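Local coordinates for putative signal recognition particle protein (Chaetomium thermophilum, PDB 5CK4), which binds GDP and GTP as the Arf-like GTPase beta subunit of the signal recognition particle receptor, a membrane protein of the endoplasmic reticulum, probably acting as a nucleotide-dependent switch, at residues L168-A173 against A218-L223. Sequence-based numbering, arbitrary orientation.
Sequences LLDAAA and ANKQDL. With GDP (guanosine-5'-diphosphate), chain C.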
loop_
_atom_site.group_PDB
_atom_site.type_symbol
_atom_site.label_atom_id
_atom_site.label_comp_id
_atom_site.label_asym_id
_atom_site.label_seq_id
_atom_site.Cartn_x
_atom_site.Cartn_y
_atom_site.Cartn_z
ATOM N N LEU A 168 -0.501 4.246 -2.435
ATOM C CA LEU A 168 -0.566 5.199 -3.545
ATOM C C LEU A 168 0.580 6.199 -3.460
ATOM O O LEU A 168 0.876 6.713 -2.393
ATOM C CB LEU A 168 -1.886 5.955 -3.512
ATOM C CG LEU A 168 -2.398 6.737 -4.733
ATOM C CD1 LEU A 168 -2.819 5.793 -5.859
ATOM C CD2 LEU A 168 -3.576 7.593 -4.317
ATOM N N LEU A 169 1.210 6.477 -4.600
ATOM C CA LEU A 169 2.260 7.487 -4.683
ATOM C C LEU A 169 2.080 8.322 -5.953
ATOM O O LEU A 169 1.419 7.889 -6.909
ATOM C CB LEU A 169 3.665 6.846 -4.644
ATOM C CG LEU A 169 4.008 5.818 -5.753
ATOM C CD1 LEU A 169 4.541 6.508 -7.038
ATOM C CD2 LEU A 169 5.015 4.804 -5.241
ATOM N N ASP A 170 2.691 9.503 -5.949
ATOM C CA ASP A 170 2.693 10.405 -7.093
ATOM C C ASP A 170 3.865 10.034 -8.005
ATOM O O ASP A 170 5.016 10.316 -7.680
ATOM C CB ASP A 170 2.822 11.851 -6.574
ATOM C CG ASP A 170 2.750 12.889 -7.672
ATOM O OD1 ASP A 170 2.950 12.548 -8.856
ATOM O OD2 ASP A 170 2.504 14.070 -7.346
ATOM N N ALA A 171 3.580 9.394 -9.142
ATOM C CA ALA A 171 4.653 8.952 -10.028
ATOM C C ALA A 171 5.376 10.114 -10.701
ATOM O O ALA A 171 6.493 9.942 -11.203
ATOM C CB ALA A 171 4.144 7.943 -11.089
ATOM N N ALA A 172 4.743 11.287 -10.725
ATOM C CA ALA A 172 5.382 12.462 -11.303
ATOM C C ALA A 172 6.372 13.097 -10.322
ATOM O O ALA A 172 7.454 13.530 -10.716
ATOM C CB ALA A 172 4.348 13.484 -11.767
ATOM N N ALA A 173 5.990 13.136 -9.047
ATOM C CA ALA A 173 6.836 13.716 -8.015
ATOM C C ALA A 173 8.071 12.868 -7.835
ATOM O O ALA A 173 9.126 13.369 -7.480
ATOM C CB ALA A 173 6.088 13.831 -6.703
ATOM N N ALA A 218 1.020 3.409 -8.793
ATOM C CA ALA A 218 1.819 4.532 -9.265
ATOM C C ALA A 218 0.918 5.505 -10.021
ATOM O O ALA A 218 0.734 5.367 -11.237
ATOM C CB ALA A 218 2.981 4.029 -10.152
ATOM N N ASN A 219 0.365 6.468 -9.278
ATOM C CA ASN A 219 -0.669 7.393 -9.738
ATOM C C ASN A 219 -0.133 8.546 -10.600
ATOM O O ASN A 219 1.073 8.793 -10.640
ATOM C CB ASN A 219 -1.414 7.983 -8.523
ATOM C CG ASN A 219 -2.728 8.652 -8.901
ATOM O OD1 ASN A 219 -3.353 8.287 -9.895
ATOM N ND2 ASN A 219 -3.151 9.637 -8.107
ATOM N N LYS A 220 -1.063 9.258 -11.248
ATOM C CA LYS A 220 -0.788 10.446 -12.073
ATOM C C LYS A 220 -0.055 10.111 -13.377
ATOM O O LYS A 220 0.734 10.915 -13.868
ATOM C CB LYS A 220 -0.064 11.577 -11.283
ATOM C CG LYS A 220 -0.655 11.830 -9.863
ATOM C CD LYS A 220 -0.301 13.188 -9.289
ATOM C CE LYS A 220 -0.799 13.312 -7.841
ATOM N NZ LYS A 220 -0.457 14.655 -7.223
ATOM N N GLN A 221 -0.325 8.936 -13.948
ATOM C CA GLN A 221 0.279 8.569 -15.234
ATOM C C GLN A 221 -0.223 9.415 -16.421
ATOM O O GLN A 221 0.295 9.301 -17.531
ATOM C CB GLN A 221 0.096 7.077 -15.536
ATOM C CG GLN A 221 0.836 6.154 -14.581
ATOM C CD GLN A 221 2.339 6.211 -14.751
ATOM O OE1 GLN A 221 2.845 6.397 -15.852
ATOM N NE2 GLN A 221 3.067 6.032 -13.650
ATOM N N ASP A 222 -1.200 10.279 -16.172
ATOM C CA ASP A 222 -1.649 11.233 -17.184
ATOM C C ASP A 222 -0.577 12.299 -17.424
ATOM O O ASP A 222 -0.502 12.878 -18.497
ATOM C CB ASP A 222 -2.958 11.892 -16.751
ATOM C CG ASP A 222 -2.858 12.549 -15.375
ATOM O OD1 ASP A 222 -2.503 11.844 -14.405
ATOM O OD2 ASP A 222 -3.143 13.763 -15.268
ATOM N N LEU A 223 0.253 12.552 -16.415
ATOM C CA LEU A 223 1.269 13.598 -16.510
ATOM C C LEU A 223 2.442 13.141 -17.360
ATOM O O LEU A 223 2.901 12.010 -17.232
ATOM C CB LEU A 223 1.759 13.998 -15.113
ATOM C CG LEU A 223 0.699 14.656 -14.219
ATOM C CD1 LEU A 223 1.267 14.945 -12.820
ATOM C CD2 LEU A 223 0.196 15.931 -14.847
HETATM P PB GDP C . -4.122 13.141 -0.923
HETATM O O1B GDP C . -5.465 12.832 -0.328
HETATM O O2B GDP C . -3.307 11.860 -1.027
HETATM O O3B GDP C . -3.320 14.123 -0.101
HETATM O O3A GDP C . -4.244 13.716 -2.415
HETATM P PA GDP C . -5.482 14.525 -3.064
HETATM O O1A GDP C . -6.638 13.611 -3.321
HETATM O O2A GDP C . -5.857 15.745 -2.260
HETATM O "O5'" GDP C . -4.744 14.891 -4.429
HETATM C "C5'" GDP C . -3.616 15.751 -4.417
HETATM C "C4'" GDP C . -3.608 16.516 -5.730
HETATM O "O4'" GDP C . -3.273 15.624 -6.795
HETATM C "C3'" GDP C . -4.975 17.098 -6.065
HETATM O "O3'" GDP C . -4.748 18.346 -6.723
HETATM C "C2'" GDP C . -5.554 16.124 -7.073
HETATM O "O2'" GDP C . -6.451 16.741 -7.994
HETATM C "C1'" GDP C . -4.304 15.666 -7.790
HETATM N N9 GDP C . -4.461 14.332 -8.407
HETATM C C8 GDP C . -4.966 13.214 -7.845
HETATM N N7 GDP C . -4.915 12.178 -8.728
HETATM C C5 GDP C . -4.347 12.641 -9.852
HETATM C C6 GDP C . -4.006 12.086 -11.170
HETATM O O6 GDP C . -4.230 10.878 -11.414
HETATM N N1 GDP C . -3.418 12.910 -12.059
HETATM C C2 GDP C . -3.169 14.212 -11.800
HETATM N N2 GDP C . -2.589 14.984 -12.751
HETATM N N3 GDP C . -3.465 14.790 -10.611
HETATM C C4 GDP C . -4.051 14.059 -9.632
#
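In the guanine-nucleotide pocket, Asp170 and Lys220 meet at the ends of two neighbouring parallel strands. Lys220 belongs to the Asn-Lys-x-Asp (NKxD) signature of P-loop GTPases, here Asn219 to Asp222. Its chain, extended beyond CG (chi2 -160°), runs between the base and the Asp170 carboxylate: Lys220 CG lies 3.6 Å from C6 of GDP, and Lys220 CD 3.3 Å from Asp170 OD1. At the tip, Lys220 NZ donates to the ribose O4' and, in a 3.0 Å salt bridge, to Asp170 OD2, approaching from above the carboxylate plane; Gly29 O of the P-loop is a further partner. The other oxygen, OD1, takes two backbone amides from the same face of that plane, Ala172 N (an Asx turn) and Ala173 N, which fixes the carboxylate's rotation. An alanine in place of Asp170 would probably leave the Lys220 ammonium without its countercharge and the turn amides without their acceptor. Strands 159-170 and 214-219 of the Ras-like sheet pair in parallel, Asp170 beside Asn219, which bonds to both neighbours of Asp170: Asn219 N donates to Leu169 O, and Asn219 O accepts from Ala171 N at 3.0 Å. Between these bonds, the Asn219 side chain rises on the same sheet face as Asp170, its CB against Leu168 CD1 (3.7 Å) and its ND2 bonded to Ala30 O. Asp222 reads the base through a nearly straight bond from GDP N1 to OD1 (2.7 Å, 173°) and a second from N2 to OD2. Beside it, Leu223 CD1 packs on Ala172 CB at 3.6 Å, joining the two loops next to the guanine amino group.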